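Local coordinates for mandelate racemase/muconate lactonizing enzyme (Polaromonas sp., PDB 2OG9), which is probably a mandelate racemase-type enzyme of the enolase superfamily, whose members typically abstract a proton next to a substrate carboxylate, at residues A[182-187]-A[211-216]; A[91-96]-A[128-133]; A[317-322]-A[338-343]. All blocks are in the same frame, centred on the assembly; numbering follows the deposited sequence.

How the contacts relate
The three contacts follow one another along the chain in the order 2, 1, 3 and touch nowhere. Contact 1 lies in the barrel domain, at strand ends that carry active-site groups in relatives. Contact 2, in the N-terminal capping domain, is on the opposite side of the chain's centre; its centre is 38 Å from that of contact 1. Contact 3 lies between them, its centre 21 Å from each, with nearest atoms about 7 Å from contact 1 and about 8 Å from contact 2. Its residues touch strands 15-26 and 46-56, so the barrel meets the N-terminal sheet there. The calcium ligands Ala254 and Phe257 belong to none of the three contacts.

Contact 1: A[182-187]-A[211-216]; sequences KLKVGQ and MVDANQ
Two adjacent parallel strands of the enolase-superfamily barrel, joined through helix 190-204 in a beta-alpha-beta unit, meet where Lys182, Leu183 and Lys184 pair with Met211, Val212 and Asp213. Leu183 N donates to Met211 O (2.7 Å), Asp213 N to Leu183 O (2.9 Å), and Val185 N to Asp213 O (2.8 Å), extending the pairing one residue past strand 181-184.

Lys182, Lys184, Met211 and Asp213 share one face of the sheet. The Lys182 side chain leaves the backbone with CG anti to N (chi1 179°), crosses selenomethionine Met211 at about a right angle, with Lys182 CB 3.6 Å from Met211 CG, and then bends at its last two torsions. The bends bring Lys182 NZ to Asp213 OD2 at 2.9 Å, a salt bridge on the anti lone pair of that oxygen. The other oxygen, OD1, accepts from Asn215 N in an Asx turn, so both ends of the carboxylate are held. Leu183 and Val212 lie on the other face; just past the strand ends Val185 CG2 packs 4.0 Å from Ala214 CB. Leu183 and Val185 also touch helix 190-204.

Glu239, on the next strand, brings a like charge close to Asp213 OD2. A methionine in place of Lys182 would probably leave Asp213 without its salt-bridge mate, with the like charge of Glu239 still close by. Carboxylates at the ends of successive strands bind magnesium in relatives, and Lys-X-Lys is a signature of the mandelate racemase group; Lys182 and Lys184 fit that pattern, and the salt bridge ties the first of them to Asp213, consistent with a prearranged site.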
ATOM      1  N   LYS A 182      16.874 -32.038  15.609  1.00 25.10           N
ATOM      2  CA  LYS A 182      17.266 -30.948  14.724  1.00 28.75           C
ATOM      3  C   LYS A 182      18.617 -31.295  14.111  1.00 29.86           C
ATOM      4  O   LYS A 182      19.582 -31.549  14.828  1.00 28.85           O
ATOM      5  CB  LYS A 182      17.365 -29.617  15.474  1.00 28.52           C
ATOM      6  CG  LYS A 182      17.792 -28.463  14.567  1.00 31.50           C
ATOM      7  CD  LYS A 182      17.355 -27.110  15.110  1.00 33.71           C
ATOM      8  CE  LYS A 182      18.152 -26.686  16.326  1.00 35.96           C
ATOM      9  NZ  LYS A 182      19.455 -26.069  15.969  1.00 37.32           N
ATOM     10  N   LEU A 183      18.679 -31.320  12.784  1.00 30.76           N
ATOM     11  CA  LEU A 183      19.919 -31.650  12.091  1.00 32.78           C
ATOM     12  C   LEU A 183      20.601 -30.411  11.530  1.00 34.35           C
ATOM     13  O   LEU A 183      19.956 -29.548  10.932  1.00 32.89           O
ATOM     14  CB  LEU A 183      19.649 -32.629  10.947  1.00 33.43           C
ATOM     15  CG  LEU A 183      18.999 -33.971  11.294  1.00 34.78           C
ATOM     16  CD1 LEU A 183      18.696 -34.730  10.013  1.00 36.05           C
ATOM     17  CD2 LEU A 183      19.921 -34.779  12.196  1.00 34.94           C
ATOM     18  N   LYS A 184      21.912 -30.331  11.730  1.00 35.14           N
ATOM     19  CA  LYS A 184      22.687 -29.210  11.225  1.00 35.99           C
ATOM     20  C   LYS A 184      22.964 -29.436   9.743  1.00 35.72           C
ATOM     21  O   LYS A 184      23.383 -30.524   9.343  1.00 34.25           O
ATOM     22  CB  LYS A 184      24.013 -29.096  11.975  1.00 37.73           C
ATOM     23  CG  LYS A 184      23.884 -28.719  13.441  1.00 40.42           C
ATOM     24  CD  LYS A 184      23.450 -27.271  13.612  1.00 42.53           C
ATOM     25  CE  LYS A 184      23.449 -26.869  15.079  1.00 43.81           C
ATOM     26  NZ  LYS A 184      24.778 -27.109  15.712  1.00 45.28           N
ATOM     27  N   VAL A 185      22.710 -28.412   8.934  1.00 35.49           N
ATOM     28  CA  VAL A 185      22.952 -28.481   7.496  1.00 35.75           C
ATOM     29  C   VAL A 185      23.602 -27.168   7.082  1.00 36.78           C
ATOM     30  O   VAL A 185      23.979 -26.370   7.935  1.00 36.39           O
ATOM     31  CB  VAL A 185      21.638 -28.670   6.698  1.00 35.61           C
ATOM     32  CG1 VAL A 185      20.977 -29.985   7.086  1.00 35.04           C
ATOM     33  CG2 VAL A 185      20.691 -27.496   6.948  1.00 32.45           C
ATOM     34  N   GLY A 186      23.741 -26.943   5.782  1.00 39.16           N
ATOM     35  CA  GLY A 186      24.335 -25.701   5.325  1.00 42.33           C
ATOM     36  C   GLY A 186      25.791 -25.795   4.913  1.00 44.85           C
ATOM     37  O   GLY A 186      26.534 -24.819   5.012  1.00 45.73           O
ATOM     38  N   GLN A 187      26.210 -26.969   4.460  1.00 47.14           N
ATOM     39  CA  GLN A 187      27.586 -27.152   4.016  1.00 48.90           C
ATOM     40  C   GLN A 187      27.634 -26.998   2.499  1.00 49.17           C
ATOM     41  O   GLN A 187      26.665 -27.309   1.804  1.00 49.67           O
ATOM     42  CB  GLN A 187      28.101 -28.532   4.428  1.00 49.44           C
ATOM     43  CG  GLN A 187      27.199 -29.681   4.022  1.00 51.03           C
ATOM     44  CD  GLN A 187      27.662 -31.009   4.589  1.00 52.09           C
ATOM     45  OE1 GLN A 187      26.953 -32.012   4.505  1.00 52.41           O
ATOM     46  NE2 GLN A 187      28.859 -31.022   5.167  1.00 52.64           N
HETATM   47  N   MSE A 211      13.771 -31.436  12.043  1.00 23.65           N
HETATM   48  CA  MSE A 211      13.979 -30.052  11.629  1.00 26.05           C
HETATM   49  C   MSE A 211      15.437 -29.878  11.240  1.00 24.58           C
HETATM   50  O   MSE A 211      16.284 -30.656  11.657  1.00 23.62           O
HETATM   51  CB  MSE A 211      13.611 -29.055  12.747  1.00 25.75           C
HETATM   52  CG  MSE A 211      14.036 -29.432  14.156  1.00 27.36           C
HETATM   53 SE   MSE A 211      12.691 -30.503  15.053  1.00 34.57          SE
HETATM   54  CE  MSE A 211      11.766 -29.132  16.093  1.00 25.86           C
ATOM     55  N   VAL A 212      15.730 -28.875  10.418  1.00 25.78           N
ATOM     56  CA  VAL A 212      17.107 -28.621  10.018  1.00 24.03           C
ATOM     57  C   VAL A 212      17.487 -27.176  10.326  1.00 24.74           C
ATOM     58  O   VAL A 212      16.627 -26.290  10.387  1.00 22.95           O
ATOM     59  CB  VAL A 212      17.342 -28.913   8.510  1.00 23.90           C
ATOM     60  CG1 VAL A 212      17.003 -30.366   8.202  1.00 24.74           C
ATOM     61  CG2 VAL A 212      16.510 -27.975   7.649  1.00 22.04           C
ATOM     62  N   ASP A 213      18.781 -26.950  10.530  1.00 24.13           N
ATOM     63  CA  ASP A 213      19.316 -25.633  10.851  1.00 25.66           C
ATOM     64  C   ASP A 213      20.458 -25.356   9.874  1.00 28.39           C
ATOM     65  O   ASP A 213      21.474 -26.053   9.899  1.00 27.31           O
ATOM     66  CB  ASP A 213      19.847 -25.649  12.286  1.00 28.54           C
ATOM     67  CG  ASP A 213      20.197 -24.272  12.806  1.00 29.92           C
ATOM     68  OD1 ASP A 213      20.352 -23.330  12.000  1.00 31.19           O
ATOM     69  OD2 ASP A 213      20.329 -24.138  14.041  1.00 34.89           O
ATOM     70  N   ALA A 214      20.294 -24.347   9.019  1.00 28.98           N
ATOM     71  CA  ALA A 214      21.319 -24.013   8.027  1.00 31.52           C
ATOM     72  C   ALA A 214      22.319 -22.978   8.526  1.00 32.89           C
ATOM     73  O   ALA A 214      23.312 -22.691   7.856  1.00 33.67           O
ATOM     74  CB  ALA A 214      20.659 -23.524   6.740  1.00 30.69           C
ATOM     75  N   ASN A 215      22.045 -22.418   9.700  1.00 34.82           N
ATOM     76  CA  ASN A 215      22.908 -21.418  10.322  1.00 36.99           C
ATOM     77  C   ASN A 215      23.391 -20.299   9.395  1.00 36.90           C
ATOM     78  O   ASN A 215      24.594 -20.042   9.296  1.00 34.92           O
ATOM     79  CB  ASN A 215      24.117 -22.102  10.968  1.00 40.89           C
ATOM     80  CG  ASN A 215      23.715 -23.171  11.968  1.00 45.76           C
ATOM     81  OD1 ASN A 215      23.180 -24.217  11.592  1.00 48.47           O
ATOM     82  ND2 ASN A 215      23.960 -22.909  13.251  1.00 45.48           N
ATOM     83  N   GLN A 216      22.450 -19.636   8.726  1.00 36.28           N
ATOM     84  CA  GLN A 216      22.754 -18.522   7.828  1.00 36.70           C
ATOM     85  C   GLN A 216      23.794 -18.849   6.758  1.00 37.19           C
ATOM     86  O   GLN A 216      24.479 -17.950   6.275  1.00 38.95           O
ATOM     87  CB  GLN A 216      23.264 -17.316   8.630  1.00 36.64           C
ATOM     88  CG  GLN A 216      22.417 -16.914   9.830  1.00 38.77           C
ATOM     89  CD  GLN A 216      22.960 -15.682  10.540  1.00 39.96           C
ATOM     90  OE1 GLN A 216      22.993 -14.590   9.976  1.00 41.10           O
ATOM     91  NE2 GLN A 216      23.391 -15.855  11.785  1.00 41.53           N
TER

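Contact 2: A[91-96]-A[128-133]; sequences DPSDIA and DLKAKR
The guanidinium of Arg133 is approached at its edge by Pro92 and by a water. Pro92 CG lies 3.8 Å from Arg133 NH2 and near the plane of the group, the two side chains crossing at about a right angle. The water lies in that plane and accepts from Arg133 NE at 2.7 Å; it is also hydrogen-bonded to the hydroxyl of Ser93, and so bridges two side chains that make no direct bond to each other. Both have firmer partners nearby: Arg133 NH2 forms a salt bridge with Asp13, and Ser93 OG bonds to Ser12 OG.

Lys130 makes the direct polar link. Its chain runs extended from the helix, with CG anti to the backbone N (chi1 179°), and bends once at chi3 to deliver Lys130 NZ to Ser93 O at 2.7 Å. The donor sits in the carbonyl plane on a lone pair, at a C=O...N angle of 135°. Two more carbonyls, of Lys140 and Leu141 in a neighbouring subunit, receive the same ammonium, so three backbone oxygens grip it across a subunit interface. Ile95 CD1 packs on Lys130 CE at 4.0 Å, giving the aliphatic arm an apolar side. The receiving turn is shaped by Asp91, whose OD1 takes the N-H of Ser93 in an Asx turn.

Pro92 CB also meets Leu129 CD2, both residues touching Thr56 of strand 46-56, while Ile95, at the start of helix 95-104, lies on Asp123, Leu126 and Trp127. The turn before that helix is thus fastened along the end of helix 114-133, beside the N-terminal sheet and against the neighbouring subunit.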
ATOM      1  N   ASP A  91      12.320  -0.052  43.973  1.00 19.83           N
ATOM      2  CA  ASP A  91      11.284  -1.046  44.242  1.00 19.58           C
ATOM      3  C   ASP A  91      11.455  -2.149  43.187  1.00 18.95           C
ATOM      4  O   ASP A  91      11.215  -1.921  42.003  1.00 17.00           O
ATOM      5  CB  ASP A  91       9.901  -0.397  44.101  1.00 21.06           C
ATOM      6  CG  ASP A  91       8.778  -1.304  44.567  1.00 22.91           C
ATOM      7  OD1 ASP A  91       8.961  -2.539  44.537  1.00 21.81           O
ATOM      8  OD2 ASP A  91       7.710  -0.780  44.950  1.00 23.37           O
ATOM      9  N   PRO A  92      11.867  -3.359  43.605  1.00 18.46           N
ATOM     10  CA  PRO A  92      12.069  -4.473  42.674  1.00 17.86           C
ATOM     11  C   PRO A  92      10.847  -4.910  41.869  1.00 17.24           C
ATOM     12  O   PRO A  92      10.992  -5.559  40.829  1.00 16.01           O
ATOM     13  CB  PRO A  92      12.591  -5.590  43.581  1.00 18.85           C
ATOM     14  CG  PRO A  92      11.863  -5.318  44.870  1.00 17.53           C
ATOM     15  CD  PRO A  92      12.026  -3.814  45.000  1.00 17.98           C
ATOM     16  N   SER A  93       9.650  -4.557  42.331  1.00 16.63           N
ATOM     17  CA  SER A  93       8.431  -4.949  41.626  1.00 16.55           C
ATOM     18  C   SER A  93       8.180  -4.163  40.337  1.00 16.82           C
ATOM     19  O   SER A  93       7.452  -4.625  39.463  1.00 15.17           O
ATOM     20  CB  SER A  93       7.213  -4.813  42.551  1.00 19.06           C
ATOM     21  OG  SER A  93       7.200  -5.834  43.542  1.00 17.56           O
ATOM     22  N   ASP A  94       8.774  -2.982  40.216  1.00 15.76           N
ATOM     23  CA  ASP A  94       8.592  -2.153  39.024  1.00 17.83           C
ATOM     24  C   ASP A  94       9.649  -2.546  37.996  1.00 18.09           C
ATOM     25  O   ASP A  94      10.517  -1.750  37.618  1.00 15.92           O
ATOM     26  CB  ASP A  94       8.713  -0.674  39.401  1.00 17.71           C
ATOM     27  CG  ASP A  94       7.627  -0.233  40.359  1.00 21.02           C
ATOM     28  OD1 ASP A  94       6.532  -0.833  40.331  1.00 19.95           O
ATOM     29  OD2 ASP A  94       7.850   0.726  41.130  1.00 24.22           O
ATOM     30  N   ILE A  95       9.549  -3.792  37.541  1.00 17.32           N
ATOM     31  CA  ILE A  95      10.504  -4.370  36.612  1.00 17.79           C
ATOM     32  C   ILE A  95      10.732  -3.625  35.305  1.00 17.38           C
ATOM     33  O   ILE A  95      11.877  -3.319  34.964  1.00 14.65           O
ATOM     34  CB  ILE A  95      10.132  -5.842  36.314  1.00 18.01           C
ATOM     35  CG1 ILE A  95       9.989  -6.603  37.640  1.00 16.17           C
ATOM     36  CG2 ILE A  95      11.198  -6.491  35.436  1.00 17.22           C
ATOM     37  CD1 ILE A  95       9.781  -8.106  37.482  1.00 18.29           C
ATOM     38  N   ALA A  96       9.661  -3.335  34.576  1.00 15.84           N
ATOM     39  CA  ALA A  96       9.795  -2.620  33.304  1.00 17.28           C
ATOM     40  C   ALA A  96      10.391  -1.232  33.536  1.00 17.74           C
ATOM     41  O   ALA A  96      11.253  -0.783  32.780  1.00 17.77           O
ATOM     42  CB  ALA A  96       8.439  -2.508  32.616  1.00 17.08           C
ATOM     43  N   ASP A 128      12.470 -13.444  38.678  1.00 15.85           N
ATOM     44  CA  ASP A 128      12.663 -14.614  39.538  1.00 16.98           C
ATOM     45  C   ASP A 128      12.215 -14.247  40.952  1.00 16.56           C
ATOM     46  O   ASP A 128      11.481 -14.991  41.605  1.00 18.14           O
ATOM     47  CB  ASP A 128      14.147 -15.010  39.531  1.00 19.10           C
ATOM     48  CG  ASP A 128      14.456 -16.183  40.458  1.00 22.33           C
ATOM     49  OD1 ASP A 128      13.743 -17.202  40.397  1.00 21.19           O
ATOM     50  OD2 ASP A 128      15.430 -16.088  41.237  1.00 21.73           O
ATOM     51  N   LEU A 129      12.640 -13.073  41.400  1.00 15.64           N
ATOM     52  CA  LEU A 129      12.300 -12.578  42.724  1.00 17.03           C
ATOM     53  C   LEU A 129      10.798 -12.345  42.875  1.00 17.57           C
ATOM     54  O   LEU A 129      10.212 -12.713  43.891  1.00 18.02           O
ATOM     55  CB  LEU A 129      13.086 -11.287  43.003  1.00 18.71           C
ATOM     56  CG  LEU A 129      12.994 -10.594  44.369  1.00 21.52           C
ATOM     57  CD1 LEU A 129      14.182  -9.648  44.534  1.00 24.30           C
ATOM     58  CD2 LEU A 129      11.685  -9.835  44.493  1.00 22.51           C
ATOM     59  N   LYS A 130      10.161 -11.749  41.871  1.00 16.41           N
ATOM     60  CA  LYS A 130       8.724 -11.500  41.966  1.00 16.09           C
ATOM     61  C   LYS A 130       7.949 -12.811  42.009  1.00 15.87           C
ATOM     62  O   LYS A 130       6.989 -12.942  42.765  1.00 17.91           O
ATOM     63  CB  LYS A 130       8.223 -10.650  40.790  1.00 14.90           C
ATOM     64  CG  LYS A 130       6.716 -10.392  40.833  1.00 15.34           C
ATOM     65  CD  LYS A 130       6.258  -9.410  39.753  1.00 16.38           C
ATOM     66  CE  LYS A 130       6.765  -7.994  40.035  1.00 18.45           C
ATOM     67  NZ  LYS A 130       6.134  -6.998  39.116  1.00 16.30           N
ATOM     68  N   ALA A 131       8.358 -13.777  41.195  1.00 16.06           N
ATOM     69  CA  ALA A 131       7.684 -15.077  41.173  1.00 17.30           C
ATOM     70  C   ALA A 131       7.786 -15.735  42.555  1.00 17.33           C
ATOM     71  O   ALA A 131       6.787 -16.200  43.113  1.00 15.79           O
ATOM     72  CB  ALA A 131       8.319 -15.973  40.117  1.00 19.18           C
ATOM     73  N   LYS A 132       8.999 -15.765  43.098  1.00 17.80           N
ATOM     74  CA  LYS A 132       9.244 -16.347  44.420  1.00 19.46           C
ATOM     75  C   LYS A 132       8.398 -15.656  45.488  1.00 20.75           C
ATOM     76  O   LYS A 132       7.914 -16.296  46.429  1.00 19.73           O
ATOM     77  CB  LYS A 132      10.732 -16.239  44.781  1.00 20.73           C
ATOM     78  CG  LYS A 132      11.639 -17.183  43.986  1.00 21.03           C
ATOM     79  CD  LYS A 132      13.128 -16.900  44.220  1.00 22.78           C
ATOM     80  CE  LYS A 132      14.000 -17.906  43.473  1.00 26.07           C
ATOM     81  NZ  LYS A 132      15.464 -17.622  43.591  1.00 26.82           N
ATOM     82  N   ARG A 133       8.221 -14.349  45.336  1.00 18.48           N
ATOM     83  CA  ARG A 133       7.435 -13.568  46.275  1.00 19.68           C
ATOM     84  C   ARG A 133       6.013 -14.116  46.339  1.00 20.96           C
ATOM     85  O   ARG A 133       5.384 -14.111  47.397  1.00 19.91           O
ATOM     86  CB  ARG A 133       7.421 -12.089  45.850  1.00 20.18           C
ATOM     87  CG  ARG A 133       6.712 -11.157  46.820  1.00 22.59           C
ATOM     88  CD  ARG A 133       6.449  -9.789  46.195  1.00 22.96           C
ATOM     89  NE  ARG A 133       7.671  -9.024  45.956  1.00 24.43           N
ATOM     90  CZ  ARG A 133       8.379  -8.426  46.909  1.00 26.72           C
ATOM     91  NH1 ARG A 133       7.985  -8.504  48.173  1.00 26.40           N
ATOM     92  NH2 ARG A 133       9.477  -7.748  46.600  1.00 23.15           N
TER
HETATM   93  O   HOH W   1       8.944  -8.205  43.708  1.00 23.79           O

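Contact 3: A[317-322]-A[338-343]; sequences AMELHV and EWLEPL
Leu340 begins the touching part of 338-343, within a type I turn from Glu338 to Glu341, and lays its side chain obliquely across that of Glu319. Its CG is anti to the carbonyl carbon (chi1 -50°), which carries Leu340 CD1 forward to 3.8 Å from Glu319 OE1 and 4.3 Å from Ala317 CA, just before helix 318-326. Leu340 CB stands 3.9 Å from the other carboxylate oxygen, Glu319 OE2. The backbone of Leu340 contributes too: its N-H gives to a water that lies 2.9 Å from Leu340 N and donates in turn to Glu319 OE2, a bridge that spans the gap without a direct hydrogen bond. Glu319 reaches this spot by a bend at chi2 (80°).

Glu341 comes next, in a short 3-10 segment. The side chain meets selenomethionine Met318, whose CE is 4.2 Å from Glu341 OE2, while the N-H of Glu341 is given back to Glu338 O, closing the turn. Leu340 and Leu343 both also pack on Leu25 of strand 15-26, so this loop of the barrel domain rests on the N-terminal sheet.

Glu341 OE2 is a like charge 5.7 Å from Glu319 OE2, not in contact with it. The two oxygens of Glu319 are treated unequally: OE2 is held by the water, whereas OE1 is buried against a methyl group with no polar partner in the model.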
ATOM      1  N   ALA A 317      19.046 -21.448  26.342  1.00 29.22           N
ATOM      2  CA  ALA A 317      18.577 -21.350  27.724  1.00 26.08           C
ATOM      3  C   ALA A 317      17.222 -21.973  28.041  1.00 24.07           C
ATOM      4  O   ALA A 317      16.277 -21.263  28.389  1.00 19.87           O
ATOM      5  CB  ALA A 317      18.568 -19.889  28.146  1.00 27.34           C
HETATM    6  N   MSE A 318      17.130 -23.294  27.950  1.00 21.44           N
HETATM    7  CA  MSE A 318      15.870 -23.967  28.242  1.00 21.23           C
HETATM    8  C   MSE A 318      15.431 -23.743  29.690  1.00 20.61           C
HETATM    9  O   MSE A 318      14.234 -23.726  29.980  1.00 18.94           O
HETATM   10  CB  MSE A 318      15.999 -25.470  27.983  1.00 23.05           C
HETATM   11  CG  MSE A 318      17.074 -26.161  28.801  1.00 24.72           C
HETATM   12 SE   MSE A 318      16.980 -28.083  28.523  1.00 32.76          SE
HETATM   13  CE  MSE A 318      18.076 -28.671  30.039  1.00 29.41           C
ATOM     14  N   GLU A 319      16.399 -23.569  30.589  1.00 18.67           N
ATOM     15  CA  GLU A 319      16.107 -23.359  32.009  1.00 20.53           C
ATOM     16  C   GLU A 319      15.191 -22.149  32.206  1.00 21.16           C
ATOM     17  O   GLU A 319      14.397 -22.087  33.155  1.00 19.38           O
ATOM     18  CB  GLU A 319      17.410 -23.166  32.803  1.00 21.47           C
ATOM     19  CG  GLU A 319      18.302 -24.414  32.915  1.00 23.76           C
ATOM     20  CD  GLU A 319      19.141 -24.687  31.672  1.00 24.17           C
ATOM     21  OE1 GLU A 319      19.074 -23.892  30.712  1.00 24.92           O
ATOM     22  OE2 GLU A 319      19.876 -25.700  31.661  1.00 24.11           O
ATOM     23  N   LEU A 320      15.312 -21.184  31.301  1.00 19.09           N
ATOM     24  CA  LEU A 320      14.487 -19.981  31.342  1.00 18.41           C
ATOM     25  C   LEU A 320      13.327 -20.079  30.350  1.00 17.11           C
ATOM     26  O   LEU A 320      12.179 -19.802  30.692  1.00 16.36           O
ATOM     27  CB  LEU A 320      15.342 -18.754  31.007  1.00 22.42           C
ATOM     28  CG  LEU A 320      14.619 -17.435  30.714  1.00 23.01           C
ATOM     29  CD1 LEU A 320      13.780 -17.012  31.906  1.00 25.68           C
ATOM     30  CD2 LEU A 320      15.651 -16.363  30.386  1.00 26.12           C
ATOM     31  N   HIS A 321      13.621 -20.499  29.125  1.00 17.09           N
ATOM     32  CA  HIS A 321      12.586 -20.572  28.099  1.00 17.75           C
ATOM     33  C   HIS A 321      11.459 -21.571  28.318  1.00 17.70           C
ATOM     34  O   HIS A 321      10.371 -21.396  27.772  1.00 14.49           O
ATOM     35  CB  HIS A 321      13.229 -20.787  26.731  1.00 18.75           C
ATOM     36  CG  HIS A 321      14.061 -19.627  26.284  1.00 19.65           C
ATOM     37  ND1 HIS A 321      13.588 -18.332  26.288  1.00 22.32           N
ATOM     38  CD2 HIS A 321      15.332 -19.561  25.828  1.00 20.75           C
ATOM     39  CE1 HIS A 321      14.533 -17.518  25.851  1.00 20.55           C
ATOM     40  NE2 HIS A 321      15.602 -18.239  25.565  1.00 23.65           N
ATOM     41  N   VAL A 322      11.696 -22.613  29.109  1.00 17.53           N
ATOM     42  CA  VAL A 322      10.626 -23.570  29.358  1.00 14.69           C
ATOM     43  C   VAL A 322       9.473 -22.842  30.056  1.00 14.93           C
ATOM     44  O   VAL A 322       8.296 -23.140  29.818  1.00 13.85           O
ATOM     45  CB  VAL A 322      11.107 -24.769  30.231  1.00 16.33           C
ATOM     46  CG1 VAL A 322      11.601 -24.294  31.588  1.00 16.67           C
ATOM     47  CG2 VAL A 322       9.971 -25.755  30.398  1.00 18.70           C
ATOM     48  N   GLU A 338      21.945 -29.828  27.016  1.00 34.05           N
ATOM     49  CA  GLU A 338      22.645 -29.958  28.308  1.00 33.15           C
ATOM     50  C   GLU A 338      23.808 -29.057  28.704  1.00 29.92           C
ATOM     51  O   GLU A 338      24.215 -29.090  29.859  1.00 26.74           O
ATOM     52  CB  GLU A 338      23.087 -31.430  28.449  1.00 36.24           C
ATOM     53  CG  GLU A 338      24.196 -31.868  27.456  1.00 41.51           C
ATOM     54  CD  GLU A 338      23.728 -31.923  25.981  1.00 43.37           C
ATOM     55  OE1 GLU A 338      22.602 -32.401  25.710  1.00 45.33           O
ATOM     56  OE2 GLU A 338      24.490 -31.499  25.081  1.00 45.23           O
ATOM     57  N   TRP A 339      24.316 -28.218  27.805  1.00 26.92           N
ATOM     58  CA  TRP A 339      25.500 -27.396  28.148  1.00 26.10           C
ATOM     59  C   TRP A 339      25.533 -26.576  29.457  1.00 24.11           C
ATOM     60  O   TRP A 339      26.575 -26.491  30.114  1.00 22.78           O
ATOM     61  CB  TRP A 339      25.857 -26.427  27.009  1.00 28.98           C
ATOM     62  CG  TRP A 339      26.023 -27.059  25.665  1.00 33.08           C
ATOM     63  CD1 TRP A 339      25.841 -28.371  25.346  1.00 34.03           C
ATOM     64  CD2 TRP A 339      26.332 -26.384  24.437  1.00 34.96           C
ATOM     65  NE1 TRP A 339      26.012 -28.559  23.995  1.00 35.38           N
ATOM     66  CE2 TRP A 339      26.315 -27.356  23.414  1.00 35.24           C
ATOM     67  CE3 TRP A 339      26.617 -25.052  24.105  1.00 35.79           C
ATOM     68  CZ2 TRP A 339      26.572 -27.039  22.076  1.00 36.73           C
ATOM     69  CZ3 TRP A 339      26.873 -24.736  22.776  1.00 36.24           C
ATOM     70  CH2 TRP A 339      26.849 -25.729  21.777  1.00 36.26           C
ATOM     71  N   LEU A 340      24.412 -25.960  29.818  1.00 21.18           N
ATOM     72  CA  LEU A 340      24.379 -25.133  31.012  1.00 21.87           C
ATOM     73  C   LEU A 340      24.181 -25.853  32.343  1.00 20.65           C
ATOM     74  O   LEU A 340      24.389 -25.256  33.394  1.00 18.90           O
ATOM     75  CB  LEU A 340      23.297 -24.063  30.876  1.00 23.13           C
ATOM     76  CG  LEU A 340      23.281 -23.235  29.591  1.00 25.24           C
ATOM     77  CD1 LEU A 340      22.300 -22.075  29.773  1.00 26.92           C
ATOM     78  CD2 LEU A 340      24.673 -22.701  29.281  1.00 25.56           C
ATOM     79  N   GLU A 341      23.780 -27.120  32.308  1.00 20.47           N
ATOM     80  CA  GLU A 341      23.519 -27.875  33.537  1.00 23.28           C
ATOM     81  C   GLU A 341      24.547 -27.756  34.672  1.00 22.38           C
ATOM     82  O   GLU A 341      24.165 -27.628  35.830  1.00 23.60           O
ATOM     83  CB  GLU A 341      23.289 -29.355  33.203  1.00 21.79           C
ATOM     84  CG  GLU A 341      22.086 -29.581  32.296  1.00 24.79           C
ATOM     85  CD  GLU A 341      21.750 -31.051  32.109  1.00 26.75           C
ATOM     86  OE1 GLU A 341      22.686 -31.866  31.967  1.00 28.74           O
ATOM     87  OE2 GLU A 341      20.546 -31.385  32.091  1.00 26.90           O
ATOM     88  N   PRO A 342      25.856 -27.796  34.361  1.00 22.44           N
ATOM     89  CA  PRO A 342      26.886 -27.690  35.405  1.00 24.26           C
ATOM     90  C   PRO A 342      26.802 -26.425  36.267  1.00 24.36           C
ATOM     91  O   PRO A 342      27.327 -26.390  37.377  1.00 23.56           O
ATOM     92  CB  PRO A 342      28.192 -27.733  34.610  1.00 24.74           C
ATOM     93  CG  PRO A 342      27.845 -28.553  33.430  1.00 24.17           C
ATOM     94  CD  PRO A 342      26.480 -28.030  33.049  1.00 23.84           C
ATOM     95  N   LEU A 343      26.146 -25.393  35.752  1.00 22.95           N
ATOM     96  CA  LEU A 343      26.024 -24.126  36.470  1.00 23.30           C
ATOM     97  C   LEU A 343      24.977 -24.139  37.571  1.00 22.34           C
ATOM     98  O   LEU A 343      25.025 -23.318  38.486  1.00 22.59           O
ATOM     99  CB  LEU A 343      25.661 -23.001  35.495  1.00 22.95           C
ATOM    100  CG  LEU A 343      26.569 -22.692  34.305  1.00 25.32           C
ATOM    101  CD1 LEU A 343      25.871 -21.680  33.404  1.00 26.57           C
ATOM    102  CD2 LEU A 343      27.908 -22.149  34.788  1.00 25.74           C
TER
HETATM  103  O   HOH W   2      21.628 -26.591  29.571  1.00 28.52           O